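PDB 2X4G: nucleoside-diphosphate-sugar epimerase from Pseudomonas aeruginosa, which probably catalyses an NAD(P)-dependent reaction on nucleotide-linked sugars, as a Rossmann-fold member of the epimerase/dehydratase family. Local coordinates for residues 225-228 with 229-233; 187-191 with 192-196; 25-28 with 29-33. All coordinates share one frame; numbering follows the deposited sequence.

Overall arrangement
The three interactions all belong to the epimerase/dehydratase part of the chain, and residues 25-33 stand between the other two. Interactions 1 and 3 have centres 12 Å apart and touch: Leu-226 CD1 comes 3.6 Å from Leu-25 CG, so helices 219-232 and 24-35 pack through aliphatic side chains. Interaction 2, centred 15 Å from interaction 3, meets it through a probable hydrogen bond between Glu-187 O and His-28 NE2 at 2.9 Å. Interactions 1 and 2 lie on opposite sides of the chain's centre, their centres 23 Å and nearest atoms about 12 Å apart. Helix 24-35 follows the first strand and its glycine-rich loop, so interaction 3 lies next to the probable dinucleotide site.

Interaction 1. Residues 225-228 with 229-233; sequences GLLM and ALERG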
ATOM      1  N   GLY A 225      10.084   1.375  33.851  1.00 37.49           N
ATOM      2  CA  GLY A 225      10.395  -0.009  33.578  1.00 37.40           C
ATOM      3  C   GLY A 225      11.673  -0.175  32.793  1.00 37.11           C
ATOM      4  O   GLY A 225      12.433  -1.092  33.041  1.00 38.39           O
ATOM      5  N   LEU A 226      11.916   0.703  31.835  1.00 36.42           N
ATOM      6  CA  LEU A 226      13.153   0.644  31.069  1.00 36.13           C
ATOM      7  C   LEU A 226      14.349   0.877  31.986  1.00 36.35           C
ATOM      8  O   LEU A 226      15.289   0.073  31.989  1.00 36.03           O
ATOM      9  CB  LEU A 226      13.153   1.657  29.911  1.00 35.78           C
ATOM     10  CG  LEU A 226      12.153   1.446  28.776  1.00 34.28           C
ATOM     11  CD1 LEU A 226      12.322   2.531  27.744  1.00 34.97           C
ATOM     12  CD2 LEU A 226      12.352   0.112  28.156  1.00 33.81           C
ATOM     13  N   LEU A 227      14.309   1.958  32.766  1.00 36.58           N
ATOM     14  CA  LEU A 227      15.389   2.236  33.724  1.00 37.38           C
ATOM     15  C   LEU A 227      15.621   1.012  34.609  1.00 38.64           C
ATOM     16  O   LEU A 227      16.768   0.649  34.895  1.00 39.94           O
ATOM     17  CB  LEU A 227      15.067   3.453  34.597  1.00 37.19           C
ATOM     18  CG  LEU A 227      16.053   3.798  35.736  1.00 36.93           C
ATOM     19  CD1 LEU A 227      17.371   4.180  35.149  1.00 35.36           C
ATOM     20  CD2 LEU A 227      15.526   4.927  36.617  1.00 34.62           C
ATOM     21  N   MET A 228      14.535   0.372  35.032  1.00 38.72           N
ATOM     22  CA  MET A 228      14.639  -0.744  35.942  1.00 40.06           C
ATOM     23  C   MET A 228      15.257  -1.971  35.287  1.00 40.20           C
ATOM     24  O   MET A 228      15.994  -2.703  35.926  1.00 41.12           O
ATOM     25  CB  MET A 228      13.265  -1.100  36.517  1.00 40.82           C
ATOM     26  CG  MET A 228      12.771  -0.171  37.612  1.00 43.30           C
ATOM     27  SD  MET A 228      11.283  -0.837  38.374  1.00 50.06           S
ATOM     28  CE  MET A 228      10.235   0.615  38.305  1.00 48.10           C
ATOM     29  N   ALA A 229      14.928  -2.226  34.029  1.00 39.82           N
ATOM     30  CA  ALA A 229      15.557  -3.326  33.297  1.00 40.12           C
ATOM     31  C   ALA A 229      17.032  -3.046  33.184  1.00 40.07           C
ATOM     32  O   ALA A 229      17.829  -3.945  33.375  1.00 40.54           O
ATOM     33  CB  ALA A 229      14.958  -3.474  31.904  1.00 39.84           C
ATOM     34  N   LEU A 230      17.373  -1.790  32.882  1.00 39.54           N
ATOM     35  CA  LEU A 230      18.752  -1.386  32.620  1.00 39.94           C
ATOM     36  C   LEU A 230      19.584  -1.625  33.860  1.00 41.54           C
ATOM     37  O   LEU A 230      20.647  -2.231  33.769  1.00 42.32           O
ATOM     38  CB  LEU A 230      18.840   0.086  32.186  1.00 39.11           C
ATOM     39  CG  LEU A 230      20.215   0.726  31.937  1.00 38.38           C
ATOM     40  CD1 LEU A 230      20.831   0.231  30.660  1.00 37.20           C
ATOM     41  CD2 LEU A 230      20.096   2.230  31.869  1.00 37.17           C
ATOM     42  N   GLU A 231      19.081  -1.194  35.018  1.00 42.08           N
ATOM     43  CA  GLU A 231      19.821  -1.349  36.268  1.00 43.20           C
ATOM     44  C   GLU A 231      19.798  -2.776  36.780  1.00 43.66           C
ATOM     45  O   GLU A 231      20.764  -3.192  37.394  1.00 44.62           O
ATOM     46  CB  GLU A 231      19.284  -0.417  37.358  1.00 43.47           C
ATOM     47  CG  GLU A 231      19.491   1.068  37.080  1.00 45.05           C
ATOM     48  CD  GLU A 231      19.302   1.945  38.316  1.00 48.23           C
ATOM     49  OE1 GLU A 231      18.143   2.199  38.713  1.00 47.95           O
ATOM     50  OE2 GLU A 231      20.322   2.399  38.887  1.00 51.27           O
ATOM     51  N   ARG A 232      18.716  -3.520  36.525  1.00 43.30           N
ATOM     52  CA  ARG A 232      18.440  -4.781  37.257  1.00 44.21           C
ATOM     53  C   ARG A 232      18.266  -6.052  36.444  1.00 44.61           C
ATOM     54  O   ARG A 232      18.324  -7.127  37.007  1.00 45.20           O
ATOM     55  CB  ARG A 232      17.198  -4.648  38.126  1.00 43.98           C
ATOM     56  CG  ARG A 232      17.359  -3.672  39.258  1.00 45.61           C
ATOM     57  CD  ARG A 232      16.076  -3.501  40.058  1.00 47.32           C
ATOM     58  NE  ARG A 232      16.059  -2.203  40.728  1.00 49.43           N
ATOM     59  CZ  ARG A 232      14.978  -1.625  41.259  1.00 50.59           C
ATOM     60  NH1 ARG A 232      13.790  -2.214  41.206  1.00 51.17           N
ATOM     61  NH2 ARG A 232      15.087  -0.441  41.848  1.00 50.58           N
ATOM     62  N   GLY A 233      18.043  -5.956  35.143  1.00 44.49           N
ATOM     63  CA  GLY A 233      17.862  -7.158  34.334  1.00 45.35           C
ATOM     64  C   GLY A 233      19.084  -8.059  34.249  1.00 46.75           C
ATOM     65  O   GLY A 233      20.219  -7.599  34.377  1.00 46.67           O
TER
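One face of the Arg-232 guanidinium is approached by Met-228 CG, which stands 4.2 Å above the plane and is offset toward the rim. The two side chains run side by side in the same direction, one helical turn apart, with Met-228 SD 4.0 Å from Arg-232 NH1. Both first torsions set CG anti to the carbonyl carbon (chi1 -77° for Met-228, -66° for Arg-232), which sends the chains off alongside each other. NH1 itself is hydrogen-bonded to Leu-315 O. The carboxylate of Glu-231 lies beside Leu-227, with OE1 4.0 Å from Leu-227 CG, while OE2 is hydrogen-bonded to Tyr-16 OH. Beneath these pairs the backbone keeps its i to i+4 bonds, among them Glu-231 N to Leu-227 O. The one from Arg-232 N to Met-228 O, 2.9 Å long, is more bent, with an N-H...O angle of 131°. Helical phi/psi values are left at Gly-233, whose N still bonds to Ala-229 O. Leu-226, Ala-229 and Leu-230 pack on Leu-122 of strand 121-124, and Leu-227 packs on Ile-33 of helix 24-35; helix 219-232 thus lies against both that strand and that helix.

Interaction 2. Residues 187-191 with 192-196; sequences ELDIG and PTTGR
Asp-189 turns its carboxylate onto Thr-193 and Gly-195, and both of its oxygens accept hydrogen bonds. OD1 takes two: Thr-193 OG1 donates to its syn lone pair at 2.7 Å, and Thr-193 N reaches it at 3.2 Å from above the carboxylate plane. OD2 receives Gly-195 N at 2.8 Å, nearly along the C-O axis, with a weak second bond from Thr-193 N at 3.3 Å. Asp-189 has CG anti to its own N (chi1 -173°), an orientation that carries the carboxylate across to these donors. Thr-194 OG1 is instead satisfied by Val-184 O. A type I turn from Thr-193 to Arg-196 is closed by Arg-196 N to Thr-193 O at 3.0 Å; Gly-195, within this turn, occupies the N-cap position of helix 196-202. Pro-192 follows a cis peptide bond, and its CA makes a C-H...O contact with Asp-189 O at 3.3 Å. The loop leads from strand 176-185 into helix 196-202. Asp-189 and Thr-194 pack against Leu-24 of helix 24-35, Pro-192 against Phe-334 of helix 323-336, and Arg-196 against Arg-280 of the second subunit.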
ATOM      1  N   GLU A 187       1.276  10.990  27.539  1.00 35.58           N
ATOM      2  CA  GLU A 187       1.586  12.353  27.086  1.00 36.60           C
ATOM      3  C   GLU A 187       2.983  12.455  26.443  1.00 36.52           C
ATOM      4  O   GLU A 187       3.833  11.573  26.594  1.00 36.44           O
ATOM      5  CB  GLU A 187       1.440  13.348  28.224  1.00 36.93           C
ATOM      6  CG  GLU A 187       2.309  13.068  29.427  1.00 39.44           C
ATOM      7  CD  GLU A 187       2.129  14.088  30.542  1.00 44.53           C
ATOM      8  OE1 GLU A 187       1.285  15.001  30.405  1.00 48.60           O
ATOM      9  OE2 GLU A 187       2.818  13.961  31.583  1.00 48.05           O
ATOM     10  N   LEU A 188       3.198  13.541  25.728  1.00 37.16           N
ATOM     11  CA  LEU A 188       4.445  13.795  25.012  1.00 38.08           C
ATOM     12  C   LEU A 188       4.619  12.931  23.762  1.00 38.89           C
ATOM     13  O   LEU A 188       5.717  12.568  23.448  1.00 39.63           O
ATOM     14  CB  LEU A 188       5.666  13.656  25.949  1.00 37.34           C
ATOM     15  CG  LEU A 188       5.545  14.322  27.336  1.00 36.70           C
ATOM     16  CD1 LEU A 188       6.812  14.181  28.146  1.00 35.49           C
ATOM     17  CD2 LEU A 188       5.128  15.783  27.240  1.00 34.33           C
ATOM     18  N   ASP A 189       3.550  12.630  23.028  1.00 40.26           N
ATOM     19  CA  ASP A 189       3.626  11.707  21.874  1.00 40.79           C
ATOM     20  C   ASP A 189       3.572  12.542  20.602  1.00 42.03           C
ATOM     21  O   ASP A 189       2.500  12.822  20.089  1.00 42.57           O
ATOM     22  CB  ASP A 189       2.460  10.704  21.931  1.00 40.58           C
ATOM     23  CG  ASP A 189       2.549   9.613  20.870  1.00 41.55           C
ATOM     24  OD1 ASP A 189       3.628   9.431  20.280  1.00 40.70           O
ATOM     25  OD2 ASP A 189       1.531   8.914  20.635  1.00 43.71           O
ATOM     26  N   ILE A 190       4.720  12.960  20.087  1.00 43.00           N
ATOM     27  CA  ILE A 190       4.704  14.065  19.136  1.00 44.31           C
ATOM     28  C   ILE A 190       4.052  13.759  17.806  1.00 44.73           C
ATOM     29  O   ILE A 190       3.208  14.524  17.343  1.00 46.37           O
ATOM     30  CB  ILE A 190       6.064  14.622  18.830  1.00 44.95           C
ATOM     31  CG1 ILE A 190       6.758  15.065  20.088  1.00 45.79           C
ATOM     32  CG2 ILE A 190       5.929  15.882  17.950  1.00 46.42           C
ATOM     33  CD1 ILE A 190       7.555  16.345  19.816  1.00 49.29           C
ATOM     34  N   GLY A 191       4.432  12.680  17.160  1.00 44.29           N
ATOM     35  CA  GLY A 191       3.854  12.401  15.834  1.00 44.93           C
ATOM     36  C   GLY A 191       2.386  12.818  15.642  1.00 44.91           C
ATOM     37  O   GLY A 191       2.093  13.730  14.864  1.00 45.72           O
ATOM     38  N   PRO A 192       1.449  12.162  16.348  1.00 44.27           N
ATOM     39  CA  PRO A 192       1.702  11.129  17.319  1.00 43.42           C
ATOM     40  C   PRO A 192       2.119   9.857  16.628  1.00 43.31           C
ATOM     41  O   PRO A 192       2.186   9.808  15.417  1.00 44.81           O
ATOM     42  CB  PRO A 192       0.347  10.946  18.006  1.00 43.10           C
ATOM     43  CG  PRO A 192      -0.649  11.579  17.134  1.00 43.85           C
ATOM     44  CD  PRO A 192       0.032  12.188  15.968  1.00 44.62           C
ATOM     45  N   THR A 193       2.426   8.849  17.413  1.00 42.82           N
ATOM     46  CA  THR A 193       2.840   7.570  16.905  1.00 42.50           C
ATOM     47  C   THR A 193       1.746   6.631  17.380  1.00 42.40           C
ATOM     48  O   THR A 193       0.652   6.606  16.801  1.00 42.18           O
ATOM     49  CB  THR A 193       4.251   7.213  17.446  1.00 42.08           C
ATOM     50  OG1 THR A 193       4.251   7.251  18.879  1.00 41.85           O
ATOM     51  CG2 THR A 193       5.278   8.221  16.970  1.00 40.97           C
ATOM     52  N   THR A 194       2.016   5.921  18.473  1.00 42.13           N
ATOM     53  CA  THR A 194       1.072   4.958  19.046  1.00 42.15           C
ATOM     54  C   THR A 194      -0.270   5.611  19.360  1.00 42.36           C
ATOM     55  O   THR A 194      -1.315   5.018  19.135  1.00 42.94           O
ATOM     56  CB  THR A 194       1.629   4.371  20.316  1.00 41.51           C
ATOM     57  OG1 THR A 194       2.067   5.446  21.148  1.00 41.40           O
ATOM     58  CG2 THR A 194       2.803   3.459  20.010  1.00 41.27           C
ATOM     59  N   GLY A 195      -0.240   6.850  19.833  1.00 42.20           N
ATOM     60  CA  GLY A 195      -1.464   7.578  20.119  1.00 42.21           C
ATOM     61  C   GLY A 195      -2.254   8.110  18.932  1.00 42.85           C
ATOM     62  O   GLY A 195      -3.123   8.973  19.126  1.00 43.20           O
ATOM     63  N   ARG A 196      -1.988   7.629  17.711  1.00 42.86           N
ATOM     64  CA  ARG A 196      -2.856   7.983  16.573  1.00 43.70           C
ATOM     65  C   ARG A 196      -4.256   7.378  16.751  1.00 42.76           C
ATOM     66  O   ARG A 196      -5.209   7.865  16.150  1.00 42.25           O
ATOM     67  CB  ARG A 196      -2.247   7.601  15.199  1.00 44.88           C
ATOM     68  CG  ARG A 196      -1.568   8.810  14.480  1.00 49.40           C
ATOM     69  CD  ARG A 196      -0.855   8.497  13.115  1.00 54.69           C
ATOM     70  NE  ARG A 196       0.517   7.991  13.289  1.00 58.51           N
ATOM     71  CZ  ARG A 196       1.333   7.583  12.304  1.00 62.13           C
ATOM     72  NH1 ARG A 196       0.943   7.617  11.033  1.00 63.27           N
ATOM     73  NH2 ARG A 196       2.560   7.132  12.595  1.00 62.66           N
TER

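Interaction 3. Residues 25-28 with 29-33; sequences LGHH and AARAI
Helix 24-35 is the crossover of the beta-alpha-beta unit that joins strand 15-19 to strand 39-44, and within it His-27 and His-28 both approach Arg-31. The His-27 ring crosses the arginine side chain obliquely, its plane at 60° to that of the guanidinium. Its NE2 lies at the guanidinium edge, near that plane, 4.1 Å from Arg-31 NE. These two nitrogens share an outside partner, since His-27 NE2 and Arg-31 NE are each hydrogen-bonded to Tyr-55 OH; the shared hydroxyl links side chains one turn apart and would limit their rotation. His-28 comes to the arginine alongside, pointing the same way, with ND1 4.0 Å from Arg-31 CD. The His-28 ring makes a 52° angle with the guanidinium plane; its NE2 is taken up by Glu-187 O. The neighbouring histidines differ in their first torsion, CG being anti to N in His-27 (chi1 -172°) but anti to the carbonyl carbon in His-28, and the two rings reach Arg-31 by different routes, His-27 at NE and His-28 at CD. Lower on the arginine chain, CG rests 3.3 Å from His-27 O.

Along the backbone the i to i+4 bonds are regular. Arg-31 N donates to His-27 O at 3.0 Å, Ala-30 N to Gly-26 O at 2.9 Å, and Ala-32 N to His-28 O at 3.1 Å. Ala-30 touches Leu-40 and Leu-42 of strand 39-44, and Ile-33 reaches Tyr-16 and Val-18 of strand 15-19. Leu-25 meets Ala-222 of helix 219-232. A helix connecting two adjacent parallel strands in this way is characteristic of the Rossmann fold, and Gly-26 closes a GxxGxxG motif that in such enzymes lets the dinucleotide approach the helix N-terminus, as is probable here.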
ATOM      1  N   LEU A  25       8.757   7.043  23.987  1.00 35.68           N
ATOM      2  CA  LEU A  25       9.258   6.153  25.009  1.00 35.69           C
ATOM      3  C   LEU A  25      10.638   6.622  25.532  1.00 36.16           C
ATOM      4  O   LEU A  25      10.909   6.556  26.714  1.00 36.73           O
ATOM      5  CB  LEU A  25       9.278   4.716  24.492  1.00 35.53           C
ATOM      6  CG  LEU A  25       9.749   3.685  25.518  1.00 36.26           C
ATOM      7  CD1 LEU A  25       8.843   3.684  26.772  1.00 34.25           C
ATOM      8  CD2 LEU A  25       9.907   2.276  24.877  1.00 35.33           C
ATOM      9  N   GLY A  26      11.502   7.130  24.669  1.00 36.75           N
ATOM     10  CA  GLY A  26      12.783   7.688  25.124  1.00 36.68           C
ATOM     11  C   GLY A  26      12.650   8.896  26.055  1.00 36.45           C
ATOM     12  O   GLY A  26      13.433   9.057  26.984  1.00 36.96           O
ATOM     13  N   HIS A  27      11.663   9.756  25.808  1.00 35.48           N
ATOM     14  CA  HIS A  27      11.519  10.989  26.563  1.00 34.33           C
ATOM     15  C   HIS A  27      11.205  10.598  27.985  1.00 33.90           C
ATOM     16  O   HIS A  27      11.718  11.186  28.938  1.00 33.73           O
ATOM     17  CB  HIS A  27      10.406  11.818  25.946  1.00 33.95           C
ATOM     18  CG  HIS A  27      10.272  13.200  26.499  1.00 33.44           C
ATOM     19  ND1 HIS A  27       9.525  14.170  25.869  1.00 32.95           N
ATOM     20  CD2 HIS A  27      10.761  13.776  27.622  1.00 34.65           C
ATOM     21  CE1 HIS A  27       9.564  15.284  26.575  1.00 32.99           C
ATOM     22  NE2 HIS A  27      10.300  15.071  27.648  1.00 34.81           N
ATOM     23  N   HIS A  28      10.369   9.576  28.118  1.00 33.79           N
ATOM     24  CA  HIS A  28       9.951   9.063  29.436  1.00 33.37           C
ATOM     25  C   HIS A  28      11.074   8.227  30.093  1.00 33.84           C
ATOM     26  O   HIS A  28      11.184   8.201  31.312  1.00 35.55           O
ATOM     27  CB  HIS A  28       8.650   8.252  29.324  1.00 32.59           C
ATOM     28  CG  HIS A  28       7.416   9.087  29.114  1.00 31.01           C
ATOM     29  ND1 HIS A  28       6.753   9.722  30.147  1.00 30.09           N
ATOM     30  CD2 HIS A  28       6.696   9.350  27.995  1.00 30.03           C
ATOM     31  CE1 HIS A  28       5.700  10.360  29.667  1.00 29.98           C
ATOM     32  NE2 HIS A  28       5.640  10.148  28.362  1.00 29.67           N
ATOM     33  N   ALA A  29      11.937   7.567  29.328  1.00 33.54           N
ATOM     34  CA  ALA A  29      13.126   6.968  29.953  1.00 33.74           C
ATOM     35  C   ALA A  29      13.971   8.097  30.541  1.00 34.38           C
ATOM     36  O   ALA A  29      14.368   8.037  31.694  1.00 34.83           O
ATOM     37  CB  ALA A  29      13.926   6.164  28.977  1.00 32.87           C
ATOM     38  N   ALA A  30      14.211   9.138  29.746  1.00 34.61           N
ATOM     39  CA  ALA A  30      15.024  10.267  30.169  1.00 35.00           C
ATOM     40  C   ALA A  30      14.508  10.839  31.494  1.00 35.23           C
ATOM     41  O   ALA A  30      15.261  10.971  32.468  1.00 35.92           O
ATOM     42  CB  ALA A  30      15.043  11.329  29.099  1.00 35.05           C
ATOM     43  N   ARG A  31      13.220  11.141  31.531  1.00 34.43           N
ATOM     44  CA  ARG A  31      12.560  11.594  32.748  1.00 34.38           C
ATOM     45  C   ARG A  31      12.737  10.684  33.962  1.00 34.61           C
ATOM     46  O   ARG A  31      12.864  11.144  35.080  1.00 35.11           O
ATOM     47  CB  ARG A  31      11.072  11.675  32.492  1.00 34.13           C
ATOM     48  CG  ARG A  31      10.647  12.784  31.609  1.00 34.63           C
ATOM     49  CD  ARG A  31       9.154  12.682  31.394  1.00 37.81           C
ATOM     50  NE  ARG A  31       8.657  14.018  31.239  1.00 41.33           N
ATOM     51  CZ  ARG A  31       7.893  14.673  32.098  1.00 41.41           C
ATOM     52  NH1 ARG A  31       7.420  14.104  33.174  1.00 39.71           N
ATOM     53  NH2 ARG A  31       7.572  15.923  31.825  1.00 44.84           N
ATOM     54  N   ALA A  32      12.665   9.384  33.733  1.00 34.59           N
ATOM     55  CA  ALA A  32      12.793   8.417  34.800  1.00 34.92           C
ATOM     56  C   ALA A  32      14.194   8.454  35.377  1.00 35.34           C
ATOM     57  O   ALA A  32      14.365   8.287  36.582  1.00 36.52           O
ATOM     58  CB  ALA A  32      12.450   7.012  34.290  1.00 34.81           C
ATOM     59  N   ILE A  33      15.184   8.669  34.510  1.00 35.25           N
ATOM     60  CA  ILE A  33      16.584   8.800  34.910  1.00 35.47           C
ATOM     61  C   ILE A  33      16.758  10.063  35.718  1.00 36.52           C
ATOM     62  O   ILE A  33      17.461  10.074  36.694  1.00 37.44           O
ATOM     63  CB  ILE A  33      17.517   8.868  33.689  1.00 35.28           C
ATOM     64  CG1 ILE A  33      17.532   7.532  32.916  1.00 35.17           C
ATOM     65  CG2 ILE A  33      18.922   9.209  34.099  1.00 34.98           C
ATOM     66  CD1 ILE A  33      18.081   7.641  31.470  1.00 32.61           C
TER